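Local coordinates for ferric vibriobactin ABC transporter, periplasmic ferric vibriobactin-binding protein (PDB 3R5T) that binds the iron-loaded siderophore vibriobactin in the periplasm of Vibrio cholerae and probably delivers it to an ABC transporter for iron uptake, at residues G163-V168 / V193-E198; A227-L232 / Q259-G264. One frame throughout, in Å; residues are numbered along the deposited sequence.

Contact 1. Residues G163-V168 / V193-E198; sequences GRANIV and VGVVLE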
loop_
_atom_site.group_PDB
_atom_site.type_symbol
_atom_site.label_atom_id
_atom_site.label_comp_id
_atom_site.label_asym_id
_atom_site.label_seq_id
_atom_site.Cartn_x
_atom_site.Cartn_y
_atom_site.Cartn_z
ATOM N N GLY A 163 -13.146 -6.725 -20.509
ATOM C CA GLY A 163 -11.942 -7.528 -20.383
ATOM C C GLY A 163 -11.240 -7.357 -19.051
ATOM O O GLY A 163 -11.886 -7.285 -18.010
ATOM N N ARG A 164 -9.911 -7.286 -19.092
ATOM C CA ARG A 164 -9.105 -7.280 -17.882
ATOM C C ARG A 164 -8.174 -6.081 -17.845
ATOM O O ARG A 164 -8.036 -5.361 -18.835
ATOM C CB ARG A 164 -8.261 -8.550 -17.804
ATOM C CG ARG A 164 -9.076 -9.829 -17.998
ATOM C CD ARG A 164 -8.205 -11.052 -17.765
ATOM N NE ARG A 164 -7.192 -11.212 -18.802
ATOM C CZ ARG A 164 -6.074 -11.911 -18.632
ATOM N NH1 ARG A 164 -5.195 -12.011 -19.617
ATOM N NH2 ARG A 164 -5.840 -12.509 -17.472
ATOM N N ALA A 165 -7.558 -5.881 -16.689
ATOM C CA ALA A 165 -6.582 -4.807 -16.520
ATOM C C ALA A 165 -5.329 -5.323 -15.851
ATOM O O ALA A 165 -5.382 -6.230 -15.027
ATOM C CB ALA A 165 -7.176 -3.672 -15.692
ATOM N N ASN A 166 -4.189 -4.719 -16.188
ATOM C CA ASN A 166 -2.978 -4.930 -15.401
ATOM C C ASN A 166 -2.601 -3.652 -14.651
ATOM O O ASN A 166 -3.125 -2.582 -14.939
ATOM C CB ASN A 166 -1.797 -5.427 -16.259
ATOM C CG ASN A 166 -1.622 -4.642 -17.522
ATOM O OD1 ASN A 166 -1.569 -3.410 -17.505
ATOM N ND2 ASN A 166 -1.524 -5.355 -18.652
ATOM N N ILE A 167 -1.729 -3.793 -13.666
ATOM C CA ILE A 167 -1.250 -2.669 -12.881
ATOM C C ILE A 167 0.258 -2.676 -12.954
ATOM O O ILE A 167 0.908 -3.661 -12.589
ATOM C CB ILE A 167 -1.691 -2.775 -11.404
ATOM C CG1 ILE A 167 -3.217 -2.870 -11.321
ATOM C CG2 ILE A 167 -1.172 -1.574 -10.614
ATOM C CD1 ILE A 167 -3.721 -3.241 -9.918
ATOM N N VAL A 168 0.833 -1.575 -13.425
ATOM C CA VAL A 168 2.246 -1.548 -13.751
ATOM C C VAL A 168 2.969 -0.431 -13.008
ATOM O O VAL A 168 2.452 0.675 -12.876
ATOM C CB VAL A 168 2.431 -1.310 -15.272
ATOM C CG1 VAL A 168 3.907 -1.132 -15.638
ATOM C CG2 VAL A 168 1.795 -2.436 -16.087
ATOM N N VAL A 193 -13.788 -3.443 -6.724
ATOM C CA VAL A 193 -14.768 -2.661 -7.465
ATOM C C VAL A 193 -15.053 -3.222 -8.858
ATOM O O VAL A 193 -15.554 -2.508 -9.725
ATOM C CB VAL A 193 -14.382 -1.182 -7.540
ATOM C CG1 VAL A 193 -14.385 -0.574 -6.134
ATOM C CG2 VAL A 193 -13.017 -1.006 -8.212
ATOM N N GLY A 194 -14.707 -4.491 -9.060
ATOM C CA GLY A 194 -15.122 -5.221 -10.249
ATOM C C GLY A 194 -14.107 -5.360 -11.370
ATOM O O GLY A 194 -14.434 -5.893 -12.431
ATOM N N VAL A 195 -12.887 -4.867 -11.156
ATOM C CA VAL A 195 -11.846 -5.046 -12.154
ATOM C C VAL A 195 -11.372 -6.491 -12.148
ATOM O O VAL A 195 -11.230 -7.093 -11.090
ATOM C CB VAL A 195 -10.621 -4.129 -11.871
ATOM C CG1 VAL A 195 -9.560 -4.336 -12.938
ATOM C CG2 VAL A 195 -11.068 -2.673 -11.822
ATOM N N VAL A 196 -11.133 -7.037 -13.337
ATOM C CA VAL A 196 -10.574 -8.376 -13.469
ATOM C C VAL A 196 -9.098 -8.215 -13.811
ATOM O O VAL A 196 -8.748 -7.584 -14.824
ATOM C CB VAL A 196 -11.302 -9.185 -14.553
ATOM C CG1 VAL A 196 -10.672 -10.553 -14.680
ATOM C CG2 VAL A 196 -12.810 -9.283 -14.241
ATOM N N LEU A 197 -8.244 -8.804 -12.986
ATOM C CA LEU A 197 -6.799 -8.544 -13.050
ATOM C C LEU A 197 -6.018 -9.573 -13.850
ATOM O O LEU A 197 -6.249 -10.776 -13.716
ATOM C CB LEU A 197 -6.204 -8.452 -11.640
ATOM C CG LEU A 197 -6.387 -7.131 -10.885
ATOM C CD1 LEU A 197 -5.744 -5.984 -11.652
ATOM C CD2 LEU A 197 -7.863 -6.856 -10.639
ATOM N N GLU A 198 -5.095 -9.091 -14.682
ATOM C CA GLU A 198 -4.118 -9.962 -15.329
ATOM C C GLU A 198 -2.954 -10.186 -14.359
ATOM O O GLU A 198 -2.465 -9.240 -13.720
ATOM C CB GLU A 198 -3.606 -9.352 -16.632
ATOM C CG GLU A 198 -2.369 -10.056 -17.202
ATOM C CD GLU A 198 -1.872 -9.406 -18.491
ATOM O OE1 GLU A 198 -2.171 -8.220 -18.706
ATOM O OE2 GLU A 198 -1.219 -10.091 -19.295
HETATM O O HOH W 1 -11.802 -5.582 -15.807
HETATM O O HOH W 2 -2.460 -12.668 -19.669
HETATM O O HOH W 3 -1.344 -6.719 -12.859
#
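The carboxylate of E198 is gripped at both oxygens. OE1 of E198 accepts a hydrogen bond from ND2 of N166 at 2.9 Å, met nearly along its C-O axis and close to the amide plane, and takes the backbone N of A227 as well; N166 OD1 is held in turn by T230 OG1. OE2 of E198 receives the N of Q226 and a water that also accepts from R164 NH1. With CG anti to the backbone N (chi1 167°) and the chain extended beyond it, E198 runs beside N166, both pointing the same way. R164 crosses E198 at about a right angle, E198 CB lying over one guanidinium face; R164 NH1 stays 4.4 Å from E198 OE2, so the direct pairing is of charges alone. A165 is bonded through both its N, which donates to V196 O at 2.8 Å, and its O, which accepts E198 N. Further waters join G163 O to V196 N and I167 N to E198 O. A165 CB rests on V195 CG1 (3.7 Å). The loop following helix 185-192 thus makes a single bridge to the start of strand 165-169, a strand that lies between 177-180 and 229-233 in the sheet, while I167 and V195 pack on L190 of that helix.

Contact 2. Residues A227-L232 / Q259-G264; sequences AETTFL and QVYGLG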
loop_
_atom_site.group_PDB
_atom_site.type_symbol
_atom_site.label_atom_id
_atom_site.label_comp_id
_atom_site.label_asym_id
_atom_site.label_seq_id
_atom_site.Cartn_x
_atom_site.Cartn_y
_atom_site.Cartn_z
ATOM N N ALA A 227 -3.688 -7.560 -21.156
ATOM C CA ALA A 227 -4.903 -6.872 -20.732
ATOM C C ALA A 227 -5.236 -5.665 -21.607
ATOM O O ALA A 227 -4.356 -4.963 -22.128
ATOM C CB ALA A 227 -4.835 -6.477 -19.256
ATOM N N GLU A 228 -6.535 -5.435 -21.740
ATOM C CA GLU A 228 -7.078 -4.367 -22.553
ATOM C C GLU A 228 -6.960 -3.008 -21.880
ATOM O O GLU A 228 -7.151 -1.975 -22.522
ATOM C CB GLU A 228 -8.549 -4.653 -22.857
ATOM C CG GLU A 228 -8.779 -5.924 -23.664
ATOM C CD GLU A 228 -9.148 -7.156 -22.831
ATOM O OE1 GLU A 228 -8.710 -7.303 -21.661
ATOM O OE2 GLU A 228 -9.890 -8.006 -23.374
ATOM N N THR A 229 -6.653 -3.017 -20.586
ATOM C CA THR A 229 -6.540 -1.797 -19.800
ATOM C C THR A 229 -5.289 -1.877 -18.935
ATOM O O THR A 229 -4.956 -2.940 -18.417
ATOM C CB THR A 229 -7.787 -1.582 -18.919
ATOM O OG1 THR A 229 -8.929 -1.383 -19.768
ATOM C CG2 THR A 229 -7.619 -0.370 -18.006
ATOM N N THR A 230 -4.577 -0.760 -18.811
ATOM C CA THR A 230 -3.406 -0.684 -17.948
ATOM C C THR A 230 -3.536 0.486 -16.988
ATOM O O THR A 230 -3.856 1.598 -17.399
ATOM C CB THR A 230 -2.102 -0.484 -18.764
ATOM O OG1 THR A 230 -1.816 -1.668 -19.517
ATOM C CG2 THR A 230 -0.907 -0.166 -17.823
ATOM N N PHE A 231 -3.296 0.224 -15.703
ATOM C CA PHE A 231 -3.238 1.271 -14.707
ATOM C C PHE A 231 -1.790 1.426 -14.254
ATOM O O PHE A 231 -1.122 0.429 -13.937
ATOM C CB PHE A 231 -4.121 0.915 -13.509
ATOM C CG PHE A 231 -5.597 0.920 -13.815
ATOM C CD1 PHE A 231 -6.288 2.117 -13.853
ATOM C CD2 PHE A 231 -6.289 -0.266 -14.060
ATOM C CE1 PHE A 231 -7.642 2.143 -14.143
ATOM C CE2 PHE A 231 -7.646 -0.250 -14.335
ATOM C CZ PHE A 231 -8.324 0.954 -14.381
ATOM N N LEU A 232 -1.312 2.666 -14.188
ATOM C CA LEU A 232 0.069 2.934 -13.783
ATOM C C LEU A 232 0.147 3.496 -12.364
ATOM O O LEU A 232 -0.444 4.536 -12.053
ATOM C CB LEU A 232 0.709 3.908 -14.783
ATOM C CG LEU A 232 0.901 3.242 -16.157
ATOM C CD1 LEU A 232 0.928 4.264 -17.266
ATOM C CD2 LEU A 232 2.173 2.394 -16.183
ATOM N N GLN A 259 -6.442 2.672 -23.506
ATOM C CA GLN A 259 -6.981 2.487 -22.174
ATOM C C GLN A 259 -5.833 2.333 -21.193
ATOM O O GLN A 259 -5.699 1.322 -20.499
ATOM C CB GLN A 259 -7.959 1.307 -22.141
ATOM C CG GLN A 259 -9.295 1.666 -22.814
ATOM C CD GLN A 259 -10.198 0.481 -23.134
ATOM O OE1 GLN A 259 -11.287 0.667 -23.677
ATOM N NE2 GLN A 259 -9.751 -0.728 -22.829
ATOM N N VAL A 260 -4.984 3.362 -21.164
ATOM C CA VAL A 260 -3.882 3.453 -20.223
ATOM C C VAL A 260 -4.156 4.636 -19.313
ATOM O O VAL A 260 -4.279 5.769 -19.783
ATOM C CB VAL A 260 -2.545 3.711 -20.937
ATOM C CG1 VAL A 260 -1.430 3.861 -19.913
ATOM C CG2 VAL A 260 -2.229 2.591 -21.903
ATOM N N TYR A 261 -4.241 4.367 -18.014
ATOM C CA TYR A 261 -4.659 5.367 -17.044
ATOM C C TYR A 261 -3.680 5.442 -15.883
ATOM O O TYR A 261 -3.069 4.441 -15.500
ATOM C CB TYR A 261 -6.060 5.022 -16.514
ATOM C CG TYR A 261 -7.068 4.738 -17.611
ATOM C CD1 TYR A 261 -7.545 5.761 -18.426
ATOM C CD2 TYR A 261 -7.525 3.444 -17.845
ATOM C CE1 TYR A 261 -8.455 5.504 -19.435
ATOM C CE2 TYR A 261 -8.430 3.181 -18.846
ATOM C CZ TYR A 261 -8.896 4.210 -19.635
ATOM O OH TYR A 261 -9.804 3.942 -20.636
ATOM N N GLY A 262 -3.510 6.636 -15.330
ATOM C CA GLY A 262 -2.788 6.744 -14.079
ATOM C C GLY A 262 -3.673 6.343 -12.921
ATOM O O GLY A 262 -4.841 6.719 -12.843
ATOM N N LEU A 263 -3.104 5.576 -12.005
ATOM C CA LEU A 263 -3.845 5.180 -10.818
ATOM C C LEU A 263 -3.883 6.345 -9.827
ATOM O O LEU A 263 -4.713 6.382 -8.920
ATOM C CB LEU A 263 -3.200 3.942 -10.213
ATOM C CG LEU A 263 -4.012 3.037 -9.294
ATOM C CD1 LEU A 263 -5.283 2.519 -9.985
ATOM C CD2 LEU A 263 -3.110 1.887 -8.852
ATOM N N GLY A 264 -2.972 7.296 -10.002
ATOM C CA GLY A 264 -3.012 8.539 -9.255
ATOM C C GLY A 264 -1.671 8.881 -8.641
ATOM O O GLY A 264 -0.856 7.994 -8.385
#
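Strands 229-232 and 260-264 run parallel with a twist of 33°, T230 beside V260, F231 beside Y261 and L232 beside G262, joined by four backbone hydrogen bonds from T230 N to Q259 O through to L263 N to L232 O. F231 and Y261 point to one face of the sheet. Their rings meet obliquely, planes at 40°, F231 CE1 lying 3.9 Å from Y261 CD2. T229 CG2 reaches the Y261 ring at its edge, in plane, 3.7 Å from CE2, and L263 CD1 comes 4.0 Å from F231 CD1. L282 of helix 272-286 packs on F231, and F286 meets the Y261 ring edge-to-face. On the opposite face L232 CD1 touches V260 CG1 at 3.6 Å, and both residues touch F243 of helix 237-244. At the start of the pairing, Q259, whose O accepts T230 N, also sends its side chain to E228: the chain, extended beyond CG, brings Q259 NE2 within 2.9 Å of E228 O, a bent bond (140° at the hydrogen) with the donor above the carbonyl plane. T230 OG1, the partner of N166, also bonds S254, adding polar bonds beside V260 and L232. The chemistry is therefore backbone pairing sandwiched between two largely hydrophobic layers, as in an alpha/beta domain: the strand-to-strand bonds are main-chain, while side chains pack on helices over both faces.

Overall arrangement
Contact 1 comes first in sequence and contact 2 after it, and their centres lie 9 Å apart. Both belong to one mixed five-stranded sheet, ordered 214-217, 177-180, 165-169, 229-233, 260-264: contact 2 joins an edge strand to its neighbour, and contact 1 brings a loop to the start of the central strand. Besides the N166-T230 bond, a probable hydrogen bond from R164 N to E228 OE1 (2.8 Å) ties them directly. The side chains of I167 and L232 stand about 9 and 10 Å from the bound vibriobactin, consistent with a place for both contacts in the framework of this domain, not in direct contact with the ligand.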